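Local coordinates for protein nicotinamide-nucleotide adenylyltransferase NadR family / Ribosylnicotinamide kinase (Lactococcus lactis subsp. cremoris, PDB 6GYE) that probably phosphorylates nicotinamide riboside through its ribosylnicotinamide kinase part and joins the resulting mononucleotide to an adenylyl group, making NAD+, at residues Thr191-Leu196 / Phe257-Ala262; Leu196-Ala201 / Phe208-Ala213. All blocks are in the same frame, centred on the assembly; numbering follows the deposited sequence.

Both contacts lie in the P-loop NTPase part of the chain and share helix 193-203, whose first turn serves contact 1 and whose next turns serve contact 2; L196 is merely where the two segments overlap. Their centres are 5 Å apart. Along the chain the order is 191-196, 196-201, 208-213, 257-262, so the pairing of contact 2 falls between the two segments of contact 1. The segments also meet directly, through probable hydrogen bonds from S209 N to F257 O and from S209 OG to D259 N, each 3.0 Å. Strand 255-259, outermost in the four-stranded parallel sheet, links two sites: D259 faces the P-loop lysine and L258 lines the nicotinamide riboside pocket.

Contact 1: Thr191-Leu196 / Phe257-Ala262; sequences TGKTTL and FLDTDA. With NNR (Nicotinamide riboside), chain I; SO4 (sulfate ion), chain F.
The ionic part of this contact is a salt bridge from K193 NZ to D259 OD1, 3.2 Å long; K193 NZ meets OD1 on its syn side, 20° out of the carboxylate plane. T194 OG1 lies 3.1 Å from the other carboxylate oxygen, D259 OD2, and 2.9 Å from sulfate O3, between the two. D259 reaches both residues because its CG stands anti to the backbone N (chi1 -164°).

Backbone amides hold the sulfate: K193 N gives O4 a bond of 2.9 Å, T194 N gives O3 one of 3.0 Å, and T191 N and G192 N add theirs. This matches a Walker A P-loop, with the sulfate probably occupying a nucleotide phosphate position. K193 bends at chi2, chi3 and chi4, bringing NZ back to a weak bond with sulfate O3.

The apolar share is small and tight, K193 CE lying 3.5 Å from T260 CG2.

Helix 193-203 begins here against the C-terminal end of strand 255-259, which pairs with strand 181-187; on its other face L258 CD1 approaches nicotinamide riboside N7, while K193 also packs on I300 of strand 296-300.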
ATOM      1  N   THR A 191      15.722 -12.375 -22.825  1.00 81.31           N
ATOM      2  CA  THR A 191      16.701 -11.297 -22.723  1.00 80.47           C
ATOM      3  C   THR A 191      17.333 -11.217 -21.340  1.00 75.63           C
ATOM      4  O   THR A 191      18.079 -10.270 -21.069  1.00 70.94           O
ATOM      5  CB  THR A 191      16.088  -9.942 -23.102  1.00 83.87           C
ATOM      6  OG1 THR A 191      14.896  -9.702 -22.344  1.00 83.22           O
ATOM      7  CG2 THR A 191      15.732  -9.930 -24.575  1.00 87.93           C
ATOM      8  N   GLY A 192      17.047 -12.179 -20.459  1.00 70.11           N
ATOM      9  CA  GLY A 192      17.633 -12.193 -19.131  1.00 49.91           C
ATOM     10  C   GLY A 192      16.843 -11.486 -18.050  1.00 57.41           C
ATOM     11  O   GLY A 192      17.422 -11.186 -16.996  1.00 59.35           O
ATOM     12  N   LYS A 193      15.544 -11.210 -18.268  1.00 54.13           N
ATOM     13  CA  LYS A 193      14.727 -10.578 -17.233  1.00 54.80           C
ATOM     14  C   LYS A 193      14.783 -11.365 -15.942  1.00 53.33           C
ATOM     15  O   LYS A 193      15.001 -10.804 -14.866  1.00 61.01           O
ATOM     16  CB  LYS A 193      13.259 -10.449 -17.665  1.00 53.37           C
ATOM     17  CG  LYS A 193      12.979  -9.476 -18.766  1.00 66.39           C
ATOM     18  CD  LYS A 193      11.911  -9.937 -19.787  1.00 74.69           C
ATOM     19  CE  LYS A 193      10.658 -10.614 -19.252  1.00 68.60           C
ATOM     20  NZ  LYS A 193      10.775 -11.904 -18.485  1.00 77.19           N
ATOM     21  N   THR A 194      14.582 -12.676 -16.032  1.00 50.66           N
ATOM     22  CA  THR A 194      14.417 -13.461 -14.817  1.00 52.70           C
ATOM     23  C   THR A 194      15.710 -13.486 -14.019  1.00 52.51           C
ATOM     24  O   THR A 194      15.695 -13.280 -12.799  1.00 56.71           O
ATOM     25  CB  THR A 194      13.931 -14.882 -15.165  1.00 50.94           C
ATOM     26  OG1 THR A 194      12.643 -14.796 -15.788  1.00 52.96           O
ATOM     27  CG2 THR A 194      13.790 -15.748 -13.916  1.00 45.46           C
ATOM     28  N   THR A 195      16.845 -13.681 -14.694  1.00 48.29           N
ATOM     29  CA  THR A 195      18.119 -13.610 -13.995  1.00 45.76           C
ATOM     30  C   THR A 195      18.320 -12.227 -13.372  1.00 54.85           C
ATOM     31  O   THR A 195      18.778 -12.119 -12.229  1.00 51.47           O
ATOM     32  CB  THR A 195      19.253 -13.967 -14.959  1.00 50.23           C
ATOM     33  OG1 THR A 195      19.109 -15.331 -15.336  1.00 61.20           O
ATOM     34  CG2 THR A 195      20.601 -13.833 -14.302  1.00 44.59           C
ATOM     35  N   LEU A 196      17.934 -11.157 -14.085  1.00 45.98           N
ATOM     36  CA  LEU A 196      18.121  -9.810 -13.547  1.00 45.63           C
ATOM     37  C   LEU A 196      17.263  -9.574 -12.305  1.00 45.24           C
ATOM     38  O   LEU A 196      17.759  -9.094 -11.277  1.00 46.57           O
ATOM     39  CB  LEU A 196      17.805  -8.762 -14.618  1.00 54.00           C
ATOM     40  CG  LEU A 196      18.024  -7.313 -14.163  1.00 55.51           C
ATOM     41  CD1 LEU A 196      19.479  -7.087 -13.822  1.00 51.39           C
ATOM     42  CD2 LEU A 196      17.552  -6.310 -15.198  1.00 58.15           C
ATOM     43  N   PHE A 257      10.286  -6.485  -6.279  1.00 43.91           N
ATOM     44  CA  PHE A 257      10.656  -6.543  -7.687  1.00 43.21           C
ATOM     45  C   PHE A 257       9.647  -7.397  -8.437  1.00 49.39           C
ATOM     46  O   PHE A 257       9.300  -8.493  -7.987  1.00 45.89           O
ATOM     47  CB  PHE A 257      12.070  -7.092  -7.867  1.00 44.08           C
ATOM     48  CG  PHE A 257      13.137  -6.162  -7.370  1.00 42.81           C
ATOM     49  CD1 PHE A 257      13.492  -6.137  -6.017  1.00 44.27           C
ATOM     50  CD2 PHE A 257      13.776  -5.303  -8.246  1.00 41.87           C
ATOM     51  CE1 PHE A 257      14.472  -5.263  -5.543  1.00 41.17           C
ATOM     52  CE2 PHE A 257      14.774  -4.426  -7.788  1.00 43.70           C
ATOM     53  CZ  PHE A 257      15.119  -4.408  -6.427  1.00 42.71           C
ATOM     54  N   LEU A 258       9.150  -6.878  -9.553  1.00 42.78           N
ATOM     55  CA  LEU A 258       8.111  -7.542 -10.326  1.00 46.45           C
ATOM     56  C   LEU A 258       8.648  -7.931 -11.698  1.00 45.85           C
ATOM     57  O   LEU A 258       9.187  -7.085 -12.418  1.00 49.08           O
ATOM     58  CB  LEU A 258       6.886  -6.635 -10.475  1.00 43.52           C
ATOM     59  CG  LEU A 258       6.239  -6.173  -9.167  1.00 48.56           C
ATOM     60  CD1 LEU A 258       4.979  -5.366  -9.495  1.00 41.08           C
ATOM     61  CD2 LEU A 258       5.915  -7.373  -8.233  1.00 42.91           C
ATOM     62  N   ASP A 259       8.454  -9.198 -12.072  1.00 46.57           N
ATOM     63  CA  ASP A 259       8.869  -9.713 -13.379  1.00 43.66           C
ATOM     64  C   ASP A 259       7.691  -9.561 -14.341  1.00 47.45           C
ATOM     65  O   ASP A 259       6.830 -10.448 -14.460  1.00 44.03           O
ATOM     66  CB  ASP A 259       9.325 -11.165 -13.269  1.00 48.21           C
ATOM     67  CG  ASP A 259      10.129 -11.621 -14.489  1.00 54.41           C
ATOM     68  OD1 ASP A 259      10.138 -10.878 -15.495  1.00 55.81           O
ATOM     69  OD2 ASP A 259      10.773 -12.696 -14.436  1.00 53.10           O
ATOM     70  N   THR A 260       7.656  -8.413 -15.029  1.00 40.76           N
ATOM     71  CA  THR A 260       6.630  -8.014 -16.002  1.00 47.48           C
ATOM     72  C   THR A 260       5.279  -7.720 -15.351  1.00 45.67           C
ATOM     73  O   THR A 260       5.079  -7.951 -14.154  1.00 46.69           O
ATOM     74  CB  THR A 260       6.444  -9.053 -17.137  1.00 49.79           C
ATOM     75  OG1 THR A 260       5.667 -10.164 -16.690  1.00 54.54           O
ATOM     76  CG2 THR A 260       7.765  -9.556 -17.662  1.00 45.49           C
ATOM     77  N   ASP A 261       4.351  -7.195 -16.140  1.00 46.16           N
ATOM     78  CA  ASP A 261       3.084  -6.675 -15.635  1.00 47.92           C
ATOM     79  C   ASP A 261       2.069  -6.692 -16.784  1.00 48.87           C
ATOM     80  O   ASP A 261       2.329  -7.279 -17.840  1.00 51.83           O
ATOM     81  CB  ASP A 261       3.284  -5.258 -15.098  1.00 48.56           C
ATOM     82  CG  ASP A 261       3.396  -4.252 -16.216  1.00 55.85           C
ATOM     83  OD1 ASP A 261       3.981  -4.589 -17.277  1.00 57.11           O
ATOM     84  OD2 ASP A 261       2.850  -3.149 -16.061  1.00 62.26           O
ATOM     85  N   ALA A 262       0.945  -5.980 -16.613  1.00 54.49           N
ATOM     86  CA  ALA A 262      -0.095  -6.016 -17.643  1.00 54.83           C
ATOM     87  C   ALA A 262       0.315  -5.255 -18.902  1.00 58.17           C
ATOM     88  O   ALA A 262      -0.097  -5.632 -20.010  1.00 54.06           O
ATOM     89  CB  ALA A 262      -1.419  -5.474 -17.090  1.00 54.30           C
TER
HETATM   90  O2R NNR I 407      -2.208  -5.967  -4.249  1.00123.74           O
HETATM   91  C2R NNR I 407      -1.985  -4.567  -4.468  1.00128.62           C
HETATM   92  C3R NNR I 407      -3.056  -3.692  -3.830  1.00136.46           C
HETATM   93  O3R NNR I 407      -4.066  -4.454  -3.155  1.00135.39           O
HETATM   94  C4R NNR I 407      -3.685  -2.898  -4.964  1.00135.26           C
HETATM   95  C5R NNR I 407      -3.525  -1.400  -4.745  1.00124.29           C
HETATM   96  O5R NNR I 407      -4.090  -0.693  -5.855  1.00117.82           O
HETATM   97  O4R NNR I 407      -3.037  -3.279  -6.181  1.00135.60           O
HETATM   98  C1R NNR I 407      -2.028  -4.267  -5.959  1.00125.15           C
HETATM   99  N1  NNR I 407      -0.728  -3.755  -6.397  1.00110.23           N
HETATM  100  C2  NNR I 407      -0.226  -4.146  -7.576  1.00 95.13           C
HETATM  101  C6  NNR I 407      -0.056  -2.902  -5.612  1.00107.57           C
HETATM  102  C5  NNR I 407       1.181  -2.400  -6.002  1.00 94.80           C
HETATM  103  C4  NNR I 407       1.721  -2.789  -7.219  1.00 85.89           C
HETATM  104  C3  NNR I 407       1.006  -3.673  -8.015  1.00 92.92           C
HETATM  105  C7  NNR I 407       1.557  -4.118  -9.336  1.00 99.30           C
HETATM  106  O7  NNR I 407       1.185  -5.176  -9.814  1.00 82.61           O
HETATM  107  N7  NNR I 407       2.444  -3.340  -9.956  1.00101.54           N
HETATM  108  S   SO4 F 404      13.933 -13.983 -19.826  1.00 75.13           S
HETATM  109  O1  SO4 F 404      15.225 -14.677 -19.853  1.00 73.73           O
HETATM  110  O2  SO4 F 404      12.934 -14.695 -20.612  1.00 82.64           O
HETATM  111  O3  SO4 F 404      13.391 -13.909 -18.476  1.00 71.45           O
HETATM  112  O4  SO4 F 404      14.158 -12.660 -20.391  1.00 76.23           O

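Contact 2: Leu196-Ala201 / Phe208-Ala213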
ATOM      1  N   LEU A 196      17.934 -11.157 -14.085  1.00 45.98           N
ATOM      2  CA  LEU A 196      18.121  -9.810 -13.547  1.00 45.63           C
ATOM      3  C   LEU A 196      17.263  -9.574 -12.305  1.00 45.24           C
ATOM      4  O   LEU A 196      17.759  -9.094 -11.277  1.00 46.57           O
ATOM      5  CB  LEU A 196      17.805  -8.762 -14.618  1.00 54.00           C
ATOM      6  CG  LEU A 196      18.024  -7.313 -14.163  1.00 55.51           C
ATOM      7  CD1 LEU A 196      19.479  -7.087 -13.822  1.00 51.39           C
ATOM      8  CD2 LEU A 196      17.552  -6.310 -15.198  1.00 58.15           C
ATOM      9  N   VAL A 197      15.968  -9.903 -12.398  1.00 42.94           N
ATOM     10  CA  VAL A 197      15.017  -9.727 -11.296  1.00 42.95           C
ATOM     11  C   VAL A 197      15.524 -10.403 -10.027  1.00 50.58           C
ATOM     12  O   VAL A 197      15.547  -9.803  -8.945  1.00 52.98           O
ATOM     13  CB  VAL A 197      13.638 -10.293 -11.696  1.00 51.06           C
ATOM     14  CG1 VAL A 197      12.723 -10.409 -10.474  1.00 42.58           C
ATOM     15  CG2 VAL A 197      12.989  -9.441 -12.776  1.00 45.75           C
ATOM     16  N   ARG A 198      15.936 -11.669 -10.143  1.00 52.49           N
ATOM     17  CA  ARG A 198      16.356 -12.418  -8.964  1.00 46.01           C
ATOM     18  C   ARG A 198      17.633 -11.852  -8.368  1.00 41.92           C
ATOM     19  O   ARG A 198      17.754 -11.759  -7.140  1.00 47.49           O
ATOM     20  CB  ARG A 198      16.545 -13.892  -9.314  1.00 48.48           C
ATOM     21  CG  ARG A 198      15.271 -14.545  -9.814  1.00 64.52           C
ATOM     22  CD  ARG A 198      15.497 -15.999 -10.193  1.00 74.67           C
ATOM     23  NE  ARG A 198      14.229 -16.670 -10.451  1.00 84.81           N
ATOM     24  CZ  ARG A 198      14.119 -17.894 -10.944  1.00 87.15           C
ATOM     25  NH1 ARG A 198      15.205 -18.592 -11.243  1.00 89.10           N
ATOM     26  NH2 ARG A 198      12.921 -18.413 -11.140  1.00 95.33           N
ATOM     27  N   ARG A 199      18.591 -11.453  -9.215  1.00 40.88           N
ATOM     28  CA  ARG A 199      19.821 -10.873  -8.687  1.00 43.27           C
ATOM     29  C   ARG A 199      19.548  -9.516  -8.041  1.00 47.58           C
ATOM     30  O   ARG A 199      20.059  -9.232  -6.948  1.00 50.47           O
ATOM     31  CB  ARG A 199      20.875 -10.771  -9.784  1.00 49.16           C
ATOM     32  CG  ARG A 199      21.202 -12.136 -10.335  1.00 60.63           C
ATOM     33  CD  ARG A 199      22.646 -12.470 -10.345  1.00 62.49           C
ATOM     34  NE  ARG A 199      23.300 -12.237 -11.624  1.00 75.42           N
ATOM     35  CZ  ARG A 199      23.929 -13.182 -12.317  1.00 72.64           C
ATOM     36  NH1 ARG A 199      23.982 -14.430 -11.854  1.00 66.83           N
ATOM     37  NH2 ARG A 199      24.522 -12.870 -13.459  1.00 67.68           N
ATOM     38  N   LEU A 200      18.726  -8.671  -8.676  1.00 44.91           N
ATOM     39  CA  LEU A 200      18.412  -7.382  -8.053  1.00 43.48           C
ATOM     40  C   LEU A 200      17.746  -7.583  -6.694  1.00 45.10           C
ATOM     41  O   LEU A 200      18.186  -7.015  -5.692  1.00 49.78           O
ATOM     42  CB  LEU A 200      17.529  -6.532  -8.968  1.00 42.23           C
ATOM     43  CG  LEU A 200      18.145  -6.006 -10.269  1.00 46.82           C
ATOM     44  CD1 LEU A 200      17.069  -5.367 -11.129  1.00 45.01           C
ATOM     45  CD2 LEU A 200      19.278  -5.013 -10.002  1.00 41.27           C
ATOM     46  N   ALA A 201      16.695  -8.415  -6.642  1.00 40.69           N
ATOM     47  CA  ALA A 201      15.965  -8.654  -5.392  1.00 41.58           C
ATOM     48  C   ALA A 201      16.860  -9.289  -4.335  1.00 43.62           C
ATOM     49  O   ALA A 201      16.899  -8.844  -3.180  1.00 46.71           O
ATOM     50  CB  ALA A 201      14.743  -9.549  -5.644  1.00 40.36           C
ATOM     51  N   PHE A 208      10.452 -11.064  -4.854  1.00 46.23           N
ATOM     52  CA  PHE A 208      10.254 -10.824  -6.274  1.00 47.22           C
ATOM     53  C   PHE A 208       9.180 -11.774  -6.788  1.00 48.04           C
ATOM     54  O   PHE A 208       8.959 -12.837  -6.221  1.00 46.96           O
ATOM     55  CB  PHE A 208      11.558 -11.019  -7.057  1.00 41.38           C
ATOM     56  CG  PHE A 208      12.136 -12.404  -6.936  1.00 46.06           C
ATOM     57  CD1 PHE A 208      13.026 -12.714  -5.916  1.00 40.43           C
ATOM     58  CD2 PHE A 208      11.781 -13.397  -7.835  1.00 47.63           C
ATOM     59  CE1 PHE A 208      13.558 -13.997  -5.808  1.00 43.52           C
ATOM     60  CE2 PHE A 208      12.303 -14.685  -7.724  1.00 49.50           C
ATOM     61  CZ  PHE A 208      13.189 -14.985  -6.717  1.00 37.88           C
ATOM     62  N   SER A 209       8.515 -11.386  -7.863  1.00 43.11           N
ATOM     63  CA  SER A 209       7.577 -12.269  -8.529  1.00 46.31           C
ATOM     64  C   SER A 209       8.250 -12.948  -9.717  1.00 47.29           C
ATOM     65  O   SER A 209       9.311 -12.529 -10.187  1.00 49.51           O
ATOM     66  CB  SER A 209       6.350 -11.485  -8.998  1.00 46.52           C
ATOM     67  OG  SER A 209       6.736 -10.600 -10.030  1.00 47.60           O
ATOM     68  N   GLU A 210       7.583 -13.973 -10.238  1.00 48.11           N
ATOM     69  CA  GLU A 210       8.010 -14.659 -11.449  1.00 51.73           C
ATOM     70  C   GLU A 210       7.126 -14.215 -12.602  1.00 44.50           C
ATOM     71  O   GLU A 210       6.080 -13.586 -12.411  1.00 49.88           O
ATOM     72  CB  GLU A 210       7.921 -16.188 -11.303  1.00 49.71           C
ATOM     73  CG  GLU A 210       8.765 -16.829 -10.203  1.00 71.31           C
ATOM     74  CD  GLU A 210      10.264 -16.868 -10.507  1.00 89.34           C
ATOM     75  OE1 GLU A 210      10.691 -16.381 -11.579  1.00 93.14           O
ATOM     76  OE2 GLU A 210      11.023 -17.398  -9.662  1.00 94.79           O
ATOM     77  N   GLU A 211       7.569 -14.521 -13.816  1.00 44.52           N
ATOM     78  CA  GLU A 211       6.771 -14.213 -14.999  1.00 53.79           C
ATOM     79  C   GLU A 211       5.646 -15.242 -15.102  1.00 55.84           C
ATOM     80  O   GLU A 211       5.893 -16.423 -15.369  1.00 56.16           O
ATOM     81  CB  GLU A 211       7.629 -14.197 -16.263  1.00 51.81           C
ATOM     82  CG  GLU A 211       6.834 -13.684 -17.473  1.00 67.73           C
ATOM     83  CD  GLU A 211       7.620 -13.701 -18.776  1.00 77.56           C
ATOM     84  OE1 GLU A 211       7.484 -12.746 -19.585  1.00 77.35           O
ATOM     85  OE2 GLU A 211       8.350 -14.686 -19.000  1.00 84.87           O
ATOM     86  N   TYR A 212       4.405 -14.798 -14.908  1.00 53.06           N
ATOM     87  CA  TYR A 212       3.300 -15.748 -14.843  1.00 45.61           C
ATOM     88  C   TYR A 212       3.143 -16.497 -16.164  1.00 49.33           C
ATOM     89  O   TYR A 212       2.816 -17.692 -16.173  1.00 52.80           O
ATOM     90  CB  TYR A 212       2.004 -15.011 -14.458  1.00 47.31           C
ATOM     91  CG  TYR A 212       0.772 -15.903 -14.427  1.00 50.43           C
ATOM     92  CD1 TYR A 212       0.523 -16.728 -13.338  1.00 57.86           C
ATOM     93  CD2 TYR A 212      -0.117 -15.957 -15.507  1.00 50.08           C
ATOM     94  CE1 TYR A 212      -0.584 -17.567 -13.301  1.00 61.27           C
ATOM     95  CE2 TYR A 212      -1.241 -16.797 -15.477  1.00 54.92           C
ATOM     96  CZ  TYR A 212      -1.462 -17.605 -14.368  1.00 61.42           C
ATOM     97  OH  TYR A 212      -2.551 -18.456 -14.302  1.00 60.16           O
ATOM     98  N   ALA A 213       3.395 -15.817 -17.288  1.00 40.51           N
ATOM     99  CA  ALA A 213       3.224 -16.436 -18.600  1.00 46.36           C
ATOM    100  C   ALA A 213       4.019 -17.728 -18.723  1.00 47.58           C
ATOM    101  O   ALA A 213       3.537 -18.711 -19.295  1.00 52.74           O
ATOM    102  CB  ALA A 213       3.615 -15.455 -19.713  1.00 40.74           C
TER
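R198 NH2 is gripped by both oxygens of the E210 carboxylate. It donates to E210 OE2 at 2.6 Å, with an N-H...O angle of 145°, and more weakly to E210 OE1 at 3.0 Å. The two oxygens share this single nitrogen, so the salt bridge is not the paired, coplanar kind: guanidinium and carboxylate planes stand 85° apart. OE2 is reached on its syn side, with NH2 well out of the carboxylate plane.

Chain shape explains the meeting. R198 runs extended from CG to NE, carrying its guanidinium out beyond the helix, whereas E210 bends at chi2 and turns its carboxylate back to meet it.

The F208 ring turns an edge to E210 OE2 and one face to R198 CG. That carbon is 4.1 Å from the ring centroid and 29° off the normal, which meets the geometry of a CH-pi contact; the guanidinium plane itself is inclined to the ring. The helix supplies two further carbons, one turn apart: A201 CB comes within 3.6 Å of F208 CD1, and V197 CG1 within 3.7 Å of F208 CB. These approaches to the ring are oblique.

S209 faces the other way, its CB directed off the helix and its hydroxyl bonded to N243 of helix 229-247. In the P-loop NTPase fold, the contact thus packs the helix that follows the P-loop against the connection 208-211, which leads into helix 212-220.

Chemically, an apolar cluster of V197, A201 and F208 lies beside a charged pair at the margin. The aliphatic part of R198 belongs to the first and its guanidinium to the second, and the E210 carboxylate would probably help hold that guanidinium beside the ring, with R198 CG over its face.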